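Local coordinates for putative ABC transporter amino acid-binding protein (Sinorhizobium meliloti, PDB 2Q88) that binds the compatible solutes ectoine and hydroxyectoine and probably delivers them to an ABC transporter as part of osmoprotection, at residues Glu101-Lys106 with Ala193-Ala198; Asp118-Pro123 with Ala142-Asp147; Ala125-Pro130 with Asp147-Val152. All blocks are in the same frame, centred on the assembly; numbering follows the deposited sequence.

Contact 1: Glu101-Lys106 with Ala193-Ala198; sequences EAFALK and APVEGA
The carbonyl oxygen Glu101 O takes a hydrogen bond from Val195 N at 2.8 Å, nearly straight at the hydrogen (163°), with the donor tilted 34° from the carbonyl plane. In this periplasmic binding protein fold, the bond ties strand 98-106 to the loop that leaves strand 189-192 through a cis peptide bond before Pro194 and then folds into a type II beta turn from Val195 to Ala198. Gly197, third in the turn, has positive phi, where a CB would press on the carbonyl oxygen of Glu196. Beyond the polar bond the contact is apolar and centred on Val195. Its CG2 lies over one face of the Phe103 ring in a CH-pi contact, 3.6 Å from the ring centroid and offset toward the rim. With CG1 anti to the backbone N (chi1 179°), that methyl also meets the ring, 3.6 Å from Phe103 CZ. Tyr116 packs edge-to-face with the same ring and also touches Val195, so helix 116-121 covers this side of the strand. An alanine in place of Phe103 would probably open a gap beneath both Val195 methyls and leave Tyr116 without its aromatic partner. The carboxylate of Glu101 leads away from the loop: OE2 is hydrogen-bonded to Thr134 OG1, which places Glu101 in the second shell, behind a residue of the ectoine pocket. OE1 lies close to Glu135 OE2, and this crowding of like charge could raise the pKa of one of the acids. Ala102 instead faces helix 174-184, where Val174 touches both Ala102 and Ala193, and the methyls Ala102 CB and Ala193 CB meet at 3.7 Å.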
ATOM      1  N   GLU A 101      -4.114  -9.801  -2.992  1.00 25.03           N
ATOM      2  CA  GLU A 101      -3.692  -9.298  -4.296  1.00 24.78           C
ATOM      3  C   GLU A 101      -4.695  -9.725  -5.360  1.00 24.37           C
ATOM      4  O   GLU A 101      -5.323 -10.784  -5.242  1.00 23.74           O
ATOM      5  CB  GLU A 101      -2.291  -9.821  -4.670  1.00 24.84           C
ATOM      6  CG  GLU A 101      -1.192  -9.547  -3.647  1.00 26.01           C
ATOM      7  CD  GLU A 101      -0.636  -8.135  -3.762  1.00 28.07           C
ATOM      8  OE1 GLU A 101      -1.382  -7.235  -4.210  1.00 28.48           O
ATOM      9  OE2 GLU A 101       0.549  -7.924  -3.432  1.00 29.61           O
ATOM     10  N   ALA A 102      -4.841  -8.899  -6.391  1.00 24.38           N
ATOM     11  CA  ALA A 102      -5.763  -9.179  -7.489  1.00 24.53           C
ATOM     12  C   ALA A 102      -5.102  -8.993  -8.858  1.00 24.51           C
ATOM     13  O   ALA A 102      -4.024  -8.414  -8.955  1.00 24.97           O
ATOM     14  CB  ALA A 102      -7.019  -8.315  -7.372  1.00 24.59           C
ATOM     15  N   PHE A 103      -5.757  -9.512  -9.902  1.00 24.11           N
ATOM     16  CA  PHE A 103      -5.391  -9.274 -11.298  1.00 23.27           C
ATOM     17  C   PHE A 103      -6.534  -8.581 -12.017  1.00 24.09           C
ATOM     18  O   PHE A 103      -7.702  -8.949 -11.822  1.00 24.02           O
ATOM     19  CB  PHE A 103      -5.209 -10.590 -12.052  1.00 23.49           C
ATOM     20  CG  PHE A 103      -3.965 -11.356 -11.711  1.00 21.50           C
ATOM     21  CD1 PHE A 103      -2.886 -10.766 -11.079  1.00 21.25           C
ATOM     22  CD2 PHE A 103      -3.862 -12.689 -12.111  1.00 21.65           C
ATOM     23  CE1 PHE A 103      -1.714 -11.522 -10.802  1.00 20.73           C
ATOM     24  CE2 PHE A 103      -2.721 -13.428 -11.849  1.00 21.78           C
ATOM     25  CZ  PHE A 103      -1.650 -12.844 -11.186  1.00 22.56           C
ATOM     26  N   ALA A 104      -6.186  -7.619 -12.867  1.00 23.67           N
ATOM     27  CA  ALA A 104      -7.079  -7.099 -13.894  1.00 24.23           C
ATOM     28  C   ALA A 104      -6.630  -7.753 -15.200  1.00 24.56           C
ATOM     29  O   ALA A 104      -5.452  -7.710 -15.550  1.00 23.37           O
ATOM     30  CB  ALA A 104      -6.963  -5.586 -13.980  1.00 23.87           C
ATOM     31  N   LEU A 105      -7.591  -8.343 -15.904  1.00 25.51           N
ATOM     32  CA  LEU A 105      -7.349  -9.266 -17.010  1.00 27.12           C
ATOM     33  C   LEU A 105      -8.280  -8.930 -18.175  1.00 27.34           C
ATOM     34  O   LEU A 105      -9.281  -8.234 -17.998  1.00 26.80           O
ATOM     35  CB  LEU A 105      -7.672 -10.690 -16.514  1.00 27.97           C
ATOM     36  CG  LEU A 105      -6.666 -11.816 -16.213  1.00 30.31           C
ATOM     37  CD1 LEU A 105      -5.212 -11.421 -16.269  1.00 32.86           C
ATOM     38  CD2 LEU A 105      -6.986 -12.494 -14.899  1.00 32.93           C
ATOM     39  N   LYS A 106      -7.961  -9.443 -19.361  1.00 27.91           N
ATOM     40  CA  LYS A 106      -8.886  -9.364 -20.485  1.00 28.95           C
ATOM     41  C   LYS A 106     -10.106 -10.250 -20.236  1.00 29.04           C
ATOM     42  O   LYS A 106      -9.981 -11.334 -19.662  1.00 28.49           O
ATOM     43  CB  LYS A 106      -8.179  -9.744 -21.788  1.00 29.22           C
ATOM     44  CG  LYS A 106      -7.298  -8.632 -22.342  1.00 30.36           C
ATOM     45  CD  LYS A 106      -8.144  -7.467 -22.827  1.00 33.26           C
ATOM     46  CE  LYS A 106      -7.327  -6.460 -23.611  1.00 35.39           C
ATOM     47  NZ  LYS A 106      -8.218  -5.560 -24.380  1.00 35.55           N
ATOM     48  N   ALA A 193      -9.751 -12.151  -8.277  1.00 29.24           N
ATOM     49  CA  ALA A 193      -9.358 -11.874  -6.897  1.00 28.90           C
ATOM     50  C   ALA A 193      -9.877 -12.953  -5.937  1.00 28.86           C
ATOM     51  O   ALA A 193     -11.035 -13.366  -6.044  1.00 29.08           O
ATOM     52  CB  ALA A 193      -9.866 -10.496  -6.471  1.00 28.99           C
ATOM     53  N   PRO A 194      -9.031 -13.408  -5.008  1.00 28.60           N
ATOM     54  CA  PRO A 194      -7.618 -13.023  -4.965  1.00 28.23           C
ATOM     55  C   PRO A 194      -6.771 -13.864  -5.904  1.00 28.04           C
ATOM     56  O   PRO A 194      -7.229 -14.908  -6.377  1.00 27.66           O
ATOM     57  CB  PRO A 194      -7.227 -13.314  -3.519  1.00 28.52           C
ATOM     58  CG  PRO A 194      -8.087 -14.453  -3.124  1.00 28.59           C
ATOM     59  CD  PRO A 194      -9.393 -14.289  -3.881  1.00 28.75           C
ATOM     60  N   VAL A 195      -5.552 -13.411  -6.173  1.00 27.57           N
ATOM     61  CA  VAL A 195      -4.601 -14.202  -6.938  1.00 27.01           C
ATOM     62  C   VAL A 195      -4.312 -15.489  -6.171  1.00 26.81           C
ATOM     63  O   VAL A 195      -4.058 -15.460  -4.969  1.00 26.56           O
ATOM     64  CB  VAL A 195      -3.273 -13.466  -7.171  1.00 26.98           C
ATOM     65  CG1 VAL A 195      -2.307 -14.364  -7.958  1.00 26.18           C
ATOM     66  CG2 VAL A 195      -3.500 -12.165  -7.905  1.00 27.04           C
ATOM     67  N   GLU A 196      -4.373 -16.619  -6.868  1.00 26.58           N
ATOM     68  CA  GLU A 196      -4.127 -17.898  -6.237  1.00 26.93           C
ATOM     69  C   GLU A 196      -2.657 -18.049  -5.872  1.00 26.03           C
ATOM     70  O   GLU A 196      -1.786 -17.781  -6.690  1.00 26.07           O
ATOM     71  CB  GLU A 196      -4.589 -19.029  -7.159  1.00 27.43           C
ATOM     72  CG  GLU A 196      -6.103 -19.131  -7.280  1.00 29.97           C
ATOM     73  CD  GLU A 196      -6.791 -19.518  -5.971  1.00 35.59           C
ATOM     74  OE1 GLU A 196      -6.143 -20.098  -5.062  1.00 37.54           O
ATOM     75  OE2 GLU A 196      -8.006 -19.242  -5.838  1.00 39.33           O
ATOM     76  N   GLY A 197      -2.393 -18.459  -4.633  1.00 25.98           N
ATOM     77  CA  GLY A 197      -1.035 -18.693  -4.150  1.00 25.55           C
ATOM     78  C   GLY A 197      -0.343 -17.461  -3.575  1.00 26.14           C
ATOM     79  O   GLY A 197       0.746 -17.565  -3.015  1.00 25.86           O
ATOM     80  N   ALA A 198      -0.965 -16.298  -3.726  1.00 25.98           N
ATOM     81  CA  ALA A 198      -0.381 -15.043  -3.257  1.00 26.71           C
ATOM     82  C   ALA A 198      -0.685 -14.853  -1.768  1.00 27.68           C
ATOM     83  O   ALA A 198      -1.750 -15.269  -1.306  1.00 27.35           O
ATOM     84  CB  ALA A 198      -0.929 -13.878  -4.069  1.00 26.85           C
TER

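Contact 2: Asp118-Pro123 with Ala142-Asp147; sequences DIADNP and AGVPRD
Ile119 packs against Val144 where helix 116-121 meets the loop that follows helix 134-141, a loop that opens with a Schellman motif at Gly143. Traced outward, the Ile119 side chain divides its neighbours between two parts of the fold. Its CB lies 4.0 Å from Val144 CG2. The branch methyl CG2, anti to the backbone N, comes closer to the same methyl, at 3.8 Å, and is 4.2 Å from Val144 CG1, the two side chains crossing obliquely. CG1 is set instead anti to the carbonyl carbon (chi1 -56°) and carries the chain away from the loop, and its terminal CD1 turns toward strand 98-106. One residue on, Ala120 offers only its methyl and backbone, and the loop closes over both. Val144 CG2 rests on the helix backbone, 3.5 Å from Ala120 N, while the Val144 side chain also touches Val149 of strand 149-151. No hydrogen bond joins the two segments, and their touch is one of van der Waals packing. Gly143 fits the corner for a local reason: with positive phi, a CB would be jammed against the carbonyl oxygen of Ala142, although it would still clear Ala120. Charged groups keep to the margins, Asp121 pairing with Lys117 in a salt bridge and Arg146 with Glu136. The Ala142 carbonyl, at the turn out of helix 134-141, presents its flank to the other helix, its O atom lying 3.3 Å from Ala120 CB.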
ATOM      1  N   ASP A 118       1.361 -18.912 -13.293  1.00 25.33           N
ATOM      2  CA  ASP A 118       0.748 -19.006 -14.615  1.00 24.81           C
ATOM      3  C   ASP A 118       1.388 -18.018 -15.584  1.00 24.27           C
ATOM      4  O   ASP A 118       1.563 -18.314 -16.766  1.00 23.50           O
ATOM      5  CB  ASP A 118      -0.749 -18.747 -14.512  1.00 25.51           C
ATOM      6  CG  ASP A 118      -1.509 -19.922 -13.931  1.00 26.35           C
ATOM      7  OD1 ASP A 118      -0.974 -21.048 -13.949  1.00 30.12           O
ATOM      8  OD2 ASP A 118      -2.649 -19.821 -13.437  1.00 26.96           O
ATOM      9  N   ILE A 119       1.750 -16.848 -15.064  1.00 23.61           N
ATOM     10  CA  ILE A 119       2.404 -15.818 -15.856  1.00 23.82           C
ATOM     11  C   ILE A 119       3.829 -16.226 -16.179  1.00 23.93           C
ATOM     12  O   ILE A 119       4.289 -16.030 -17.304  1.00 24.08           O
ATOM     13  CB  ILE A 119       2.402 -14.460 -15.114  1.00 23.33           C
ATOM     14  CG1 ILE A 119       0.970 -14.045 -14.739  1.00 23.92           C
ATOM     15  CG2 ILE A 119       3.050 -13.366 -15.987  1.00 24.24           C
ATOM     16  CD1 ILE A 119       0.929 -12.911 -13.730  1.00 25.51           C
ATOM     17  N   ALA A 120       4.524 -16.797 -15.192  1.00 24.07           N
ATOM     18  CA  ALA A 120       5.889 -17.262 -15.402  1.00 25.10           C
ATOM     19  C   ALA A 120       5.943 -18.359 -16.464  1.00 25.68           C
ATOM     20  O   ALA A 120       6.865 -18.395 -17.281  1.00 26.12           O
ATOM     21  CB  ALA A 120       6.490 -17.751 -14.097  1.00 25.02           C
ATOM     22  N   ASP A 121       4.941 -19.234 -16.452  1.00 26.44           N
ATOM     23  CA  ASP A 121       4.853 -20.388 -17.367  1.00 27.30           C
ATOM     24  C   ASP A 121       4.586 -20.052 -18.844  1.00 27.08           C
ATOM     25  O   ASP A 121       4.883 -20.855 -19.728  1.00 27.08           O
ATOM     26  CB  ASP A 121       3.765 -21.343 -16.877  1.00 27.86           C
ATOM     27  CG  ASP A 121       4.147 -22.076 -15.594  1.00 30.42           C
ATOM     28  OD1 ASP A 121       5.350 -22.152 -15.259  1.00 32.73           O
ATOM     29  OD2 ASP A 121       3.301 -22.622 -14.858  1.00 33.20           O
ATOM     30  N   ASN A 122       3.999 -18.891 -19.101  1.00 26.63           N
ATOM     31  CA  ASN A 122       3.670 -18.459 -20.461  1.00 26.40           C
ATOM     32  C   ASN A 122       4.655 -17.375 -20.890  1.00 26.54           C
ATOM     33  O   ASN A 122       4.619 -16.283 -20.342  1.00 26.19           O
ATOM     34  CB  ASN A 122       2.224 -17.927 -20.489  1.00 26.30           C
ATOM     35  CG  ASN A 122       1.779 -17.480 -21.867  1.00 26.85           C
ATOM     36  OD1 ASN A 122       2.600 -17.213 -22.746  1.00 26.14           O
ATOM     37  ND2 ASN A 122       0.463 -17.400 -22.066  1.00 28.05           N
ATOM     38  N   PRO A 123       5.547 -17.662 -21.849  1.00 27.18           N
ATOM     39  CA  PRO A 123       6.570 -16.688 -22.270  1.00 26.99           C
ATOM     40  C   PRO A 123       6.018 -15.475 -23.010  1.00 27.09           C
ATOM     41  O   PRO A 123       6.755 -14.511 -23.241  1.00 27.40           O
ATOM     42  CB  PRO A 123       7.474 -17.505 -23.202  1.00 27.40           C
ATOM     43  CG  PRO A 123       7.156 -18.906 -22.894  1.00 27.71           C
ATOM     44  CD  PRO A 123       5.676 -18.922 -22.599  1.00 27.24           C
ATOM     45  N   ALA A 142       8.092 -15.800  -8.625  1.00 26.51           N
ATOM     46  CA  ALA A 142       7.421 -16.919  -9.302  1.00 26.84           C
ATOM     47  C   ALA A 142       8.183 -17.345 -10.548  1.00 26.99           C
ATOM     48  O   ALA A 142       7.865 -18.373 -11.168  1.00 26.89           O
ATOM     49  CB  ALA A 142       5.993 -16.536  -9.674  1.00 27.10           C
ATOM     50  N   GLY A 143       9.177 -16.545 -10.922  1.00 26.99           N
ATOM     51  CA  GLY A 143      10.008 -16.848 -12.077  1.00 26.90           C
ATOM     52  C   GLY A 143       9.682 -16.058 -13.330  1.00 27.02           C
ATOM     53  O   GLY A 143      10.209 -16.365 -14.394  1.00 26.70           O
ATOM     54  N   VAL A 144       8.807 -15.050 -13.232  1.00 26.78           N
ATOM     55  CA  VAL A 144       8.576 -14.180 -14.392  1.00 26.91           C
ATOM     56  C   VAL A 144       9.863 -13.377 -14.595  1.00 27.10           C
ATOM     57  O   VAL A 144      10.321 -12.706 -13.662  1.00 27.35           O
ATOM     58  CB  VAL A 144       7.369 -13.235 -14.202  1.00 26.48           C
ATOM     59  CG1 VAL A 144       7.095 -12.447 -15.484  1.00 27.00           C
ATOM     60  CG2 VAL A 144       6.139 -14.023 -13.785  1.00 26.86           C
ATOM     61  N   PRO A 145      10.466 -13.480 -15.782  1.00 27.35           N
ATOM     62  CA  PRO A 145      11.693 -12.744 -16.098  1.00 27.25           C
ATOM     63  C   PRO A 145      11.483 -11.243 -15.971  1.00 27.27           C
ATOM     64  O   PRO A 145      10.369 -10.763 -16.187  1.00 26.42           O
ATOM     65  CB  PRO A 145      11.936 -13.096 -17.570  1.00 27.67           C
ATOM     66  CG  PRO A 145      11.228 -14.371 -17.773  1.00 27.11           C
ATOM     67  CD  PRO A 145      10.036 -14.332 -16.908  1.00 27.15           C
ATOM     68  N   ARG A 146      12.549 -10.518 -15.648  1.00 27.02           N
ATOM     69  CA  ARG A 146      12.480  -9.066 -15.441  1.00 27.55           C
ATOM     70  C   ARG A 146      11.817  -8.345 -16.617  1.00 27.53           C
ATOM     71  O   ARG A 146      11.027  -7.425 -16.417  1.00 27.57           O
ATOM     72  CB  ARG A 146      13.887  -8.498 -15.183  1.00 27.73           C
ATOM     73  CG  ARG A 146      13.964  -6.988 -15.012  1.00 27.77           C
ATOM     74  CD  ARG A 146      13.374  -6.472 -13.709  1.00 28.20           C
ATOM     75  NE  ARG A 146      11.969  -6.082 -13.848  1.00 29.54           N
ATOM     76  CZ  ARG A 146      11.279  -5.454 -12.899  1.00 29.20           C
ATOM     77  NH1 ARG A 146      11.861  -5.168 -11.744  1.00 28.55           N
ATOM     78  NH2 ARG A 146      10.011  -5.118 -13.098  1.00 28.86           N
ATOM     79  N   ASP A 147      12.111  -8.789 -17.838  1.00 27.68           N
ATOM     80  CA  ASP A 147      11.592  -8.113 -19.026  1.00 27.62           C
ATOM     81  C   ASP A 147      10.097  -8.357 -19.305  1.00 27.05           C
ATOM     82  O   ASP A 147       9.518  -7.710 -20.179  1.00 27.18           O
ATOM     83  CB  ASP A 147      12.470  -8.381 -20.258  1.00 28.19           C
ATOM     84  CG  ASP A 147      12.518  -9.853 -20.660  1.00 29.20           C
ATOM     85  OD1 ASP A 147      11.795 -10.699 -20.090  1.00 30.18           O
ATOM     86  OD2 ASP A 147      13.279 -10.263 -21.562  1.00 34.15           O
TER

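Contact 3: Ala125-Pro130 with Asp147-Val152; sequences AKIGAP and DRVIVV
Gly128 and Ile150 sit side by side in the parallel strand pair of a beta-alpha-beta unit, in which helix 134-141 links strand 127-129 to strand 149-151. The tight part of the contact is this backbone ladder. Ile127 N binds Arg148 O, then Ile127 O receives Ile150 N at 2.8 Å in an almost perfectly straight bond (177°), and Ala129 N returns to Ile150 O. Gly128 CA approaches that same oxygen in a CA-H...O contact of 3.2 Å. Val152 CG2 lies 3.7 Å from Gly128 CA, and a CB at Gly128 would collide with that methyl. On the face that bears Ile127 and Val149, their CG2 methyls lie side by side at 4.1 Å, Ile127 under Ile119 and Tyr116 of helix 116-121 and Val149 against helix 134-141. The solvent side is looser. There the exposed, extended chain of Lys126 crosses Ile150, its CD no nearer than 4.1 Å to Ile150 CD1. Between these extremes stands Arg148, whose chain bends at chi3 (-88°), turning NE aside; NH1 then lies on a lone pair of Ala125 O, 2.9 Å away and in the guanidinium plane. The same guanidinium also bonds two carbonyls at the C-terminal part of helix 116-121, Ile119 O and Ala120 O, which fixes its rotation and probably suits its positive charge. At the far end of the ladder Pro130 leaves the strand to touch bound ectoine. Just before it, Val152 N meets Ala129 O at 2.9 Å, the donor standing 51° out of the carbonyl plane.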
ATOM      1  N   ALA A 125       3.287 -13.860 -21.773  1.00 26.10           N
ATOM      2  CA  ALA A 125       2.543 -13.085 -20.779  1.00 25.74           C
ATOM      3  C   ALA A 125       3.378 -11.990 -20.136  1.00 25.67           C
ATOM      4  O   ALA A 125       4.451 -12.246 -19.585  1.00 25.89           O
ATOM      5  CB  ALA A 125       1.964 -14.000 -19.702  1.00 25.84           C
ATOM      6  N   LYS A 126       2.883 -10.769 -20.213  1.00 25.28           N
ATOM      7  CA  LYS A 126       3.525  -9.669 -19.519  1.00 24.73           C
ATOM      8  C   LYS A 126       2.595  -9.177 -18.427  1.00 24.18           C
ATOM      9  O   LYS A 126       1.396  -8.986 -18.661  1.00 24.48           O
ATOM     10  CB  LYS A 126       3.879  -8.545 -20.489  1.00 25.34           C
ATOM     11  CG  LYS A 126       5.010  -8.893 -21.444  1.00 26.61           C
ATOM     12  CD  LYS A 126       5.437  -7.692 -22.265  1.00 29.78           C
ATOM     13  CE  LYS A 126       6.449  -8.112 -23.331  1.00 31.85           C
ATOM     14  NZ  LYS A 126       6.643  -7.055 -24.354  1.00 34.38           N
ATOM     15  N   ILE A 127       3.149  -8.961 -17.240  1.00 23.90           N
ATOM     16  CA  ILE A 127       2.376  -8.396 -16.135  1.00 22.87           C
ATOM     17  C   ILE A 127       2.813  -6.974 -15.799  1.00 22.66           C
ATOM     18  O   ILE A 127       4.009  -6.700 -15.682  1.00 22.06           O
ATOM     19  CB  ILE A 127       2.458  -9.304 -14.887  1.00 23.02           C
ATOM     20  CG1 ILE A 127       1.793  -8.621 -13.677  1.00 23.61           C
ATOM     21  CG2 ILE A 127       3.917  -9.690 -14.560  1.00 21.48           C
ATOM     22  CD1 ILE A 127       1.326  -9.579 -12.603  1.00 26.78           C
ATOM     23  N   GLY A 128       1.842  -6.080 -15.638  1.00 22.16           N
ATOM     24  CA  GLY A 128       2.126  -4.719 -15.197  1.00 22.08           C
ATOM     25  C   GLY A 128       1.949  -4.631 -13.701  1.00 22.85           C
ATOM     26  O   GLY A 128       1.055  -5.257 -13.135  1.00 23.01           O
ATOM     27  N   ALA A 129       2.800  -3.848 -13.046  1.00 23.31           N
ATOM     28  CA  ALA A 129       2.755  -3.731 -11.589  1.00 23.99           C
ATOM     29  C   ALA A 129       3.536  -2.502 -11.155  1.00 24.13           C
ATOM     30  O   ALA A 129       4.471  -2.093 -11.845  1.00 23.83           O
ATOM     31  CB  ALA A 129       3.348  -4.976 -10.944  1.00 23.71           C
ATOM     32  N   PRO A 130       3.183  -1.920 -10.013  1.00 24.38           N
ATOM     33  CA  PRO A 130       3.940  -0.772  -9.505  1.00 24.88           C
ATOM     34  C   PRO A 130       5.387  -1.147  -9.189  1.00 25.21           C
ATOM     35  O   PRO A 130       5.648  -2.215  -8.636  1.00 25.59           O
ATOM     36  CB  PRO A 130       3.169  -0.354  -8.249  1.00 24.92           C
ATOM     37  CG  PRO A 130       2.327  -1.515  -7.883  1.00 24.95           C
ATOM     38  CD  PRO A 130       2.030  -2.258  -9.158  1.00 24.60           C
ATOM     39  N   ASP A 147      12.111  -8.789 -17.838  1.00 27.68           N
ATOM     40  CA  ASP A 147      11.592  -8.113 -19.026  1.00 27.62           C
ATOM     41  C   ASP A 147      10.097  -8.357 -19.305  1.00 27.05           C
ATOM     42  O   ASP A 147       9.518  -7.710 -20.179  1.00 27.18           O
ATOM     43  CB  ASP A 147      12.470  -8.381 -20.258  1.00 28.19           C
ATOM     44  CG  ASP A 147      12.518  -9.853 -20.660  1.00 29.20           C
ATOM     45  OD1 ASP A 147      11.795 -10.699 -20.090  1.00 30.18           O
ATOM     46  OD2 ASP A 147      13.279 -10.263 -21.562  1.00 34.15           O
ATOM     47  N   ARG A 148       9.481  -9.265 -18.547  1.00 25.87           N
ATOM     48  CA  ARG A 148       8.030  -9.490 -18.628  1.00 24.64           C
ATOM     49  C   ARG A 148       7.282  -8.958 -17.406  1.00 24.28           C
ATOM     50  O   ARG A 148       6.062  -9.099 -17.311  1.00 24.21           O
ATOM     51  CB  ARG A 148       7.713 -10.977 -18.823  1.00 24.42           C
ATOM     52  CG  ARG A 148       8.256 -11.553 -20.105  1.00 24.24           C
ATOM     53  CD  ARG A 148       7.486 -12.753 -20.595  1.00 25.29           C
ATOM     54  NE  ARG A 148       7.951 -14.030 -20.054  1.00 24.96           N
ATOM     55  CZ  ARG A 148       7.275 -14.802 -19.201  1.00 28.00           C
ATOM     56  NH1 ARG A 148       6.089 -14.428 -18.721  1.00 27.11           N
ATOM     57  NH2 ARG A 148       7.800 -15.960 -18.811  1.00 27.13           N
ATOM     58  N   VAL A 149       8.016  -8.353 -16.472  1.00 23.53           N
ATOM     59  CA  VAL A 149       7.409  -7.626 -15.364  1.00 22.85           C
ATOM     60  C   VAL A 149       7.576  -6.138 -15.659  1.00 23.03           C
ATOM     61  O   VAL A 149       8.675  -5.608 -15.599  1.00 21.70           O
ATOM     62  CB  VAL A 149       8.005  -8.000 -13.984  1.00 23.29           C
ATOM     63  CG1 VAL A 149       7.261  -7.251 -12.861  1.00 23.22           C
ATOM     64  CG2 VAL A 149       7.900  -9.484 -13.747  1.00 23.52           C
ATOM     65  N   ILE A 150       6.466  -5.496 -16.011  1.00 21.99           N
ATOM     66  CA  ILE A 150       6.476  -4.171 -16.596  1.00 22.96           C
ATOM     67  C   ILE A 150       6.068  -3.147 -15.544  1.00 23.06           C
ATOM     68  O   ILE A 150       4.991  -3.241 -14.968  1.00 23.73           O
ATOM     69  CB  ILE A 150       5.486  -4.118 -17.799  1.00 22.47           C
ATOM     70  CG1 ILE A 150       5.754  -5.244 -18.823  1.00 23.09           C
ATOM     71  CG2 ILE A 150       5.419  -2.712 -18.419  1.00 23.44           C
ATOM     72  CD1 ILE A 150       7.191  -5.340 -19.362  1.00 24.52           C
ATOM     73  N   VAL A 151       6.932  -2.180 -15.275  1.00 23.52           N
ATOM     74  CA  VAL A 151       6.607  -1.171 -14.266  1.00 23.64           C
ATOM     75  C   VAL A 151       5.446  -0.312 -14.771  1.00 23.56           C
ATOM     76  O   VAL A 151       5.451   0.119 -15.925  1.00 24.17           O
ATOM     77  CB  VAL A 151       7.828  -0.305 -13.928  1.00 24.02           C
ATOM     78  CG1 VAL A 151       7.463   0.803 -12.946  1.00 24.83           C
ATOM     79  CG2 VAL A 151       8.977  -1.188 -13.367  1.00 24.92           C
ATOM     80  N   VAL A 152       4.456  -0.078 -13.907  1.00 23.11           N
ATOM     81  CA  VAL A 152       3.298   0.779 -14.217  1.00 22.93           C
ATOM     82  C   VAL A 152       3.210   1.865 -13.133  1.00 23.18           C
ATOM     83  O   VAL A 152       3.082   1.528 -11.956  1.00 23.06           O
ATOM     84  CB  VAL A 152       1.980  -0.062 -14.263  1.00 22.82           C
ATOM     85  CG1 VAL A 152       0.742   0.836 -14.365  1.00 23.37           C
ATOM     86  CG2 VAL A 152       2.009  -1.026 -15.428  1.00 23.56           C
TER

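In the fold
All three contacts belong to one lobe of the binding protein, and contacts 2 and 3 are nested within the chain loop that contact 1 closes. Contacts 2 and 3, with centres about 10 Å apart, are joined by Arg148, whose NH1 is 2.8 Å from Ile119 O and whose NH2 is 3.0 Å from Ala120 O. Contact 1 meets both through Phe103: CZ lies 3.6 Å from Ile119 CD1, and CE1 lies 4.0 Å from Ile127 CD1. The ectoine pocket is approached from two of them, the side chain of Pro130 in contact 3 about 4 Å from the ligand and that of Glu101 in contact 1 about 6 Å.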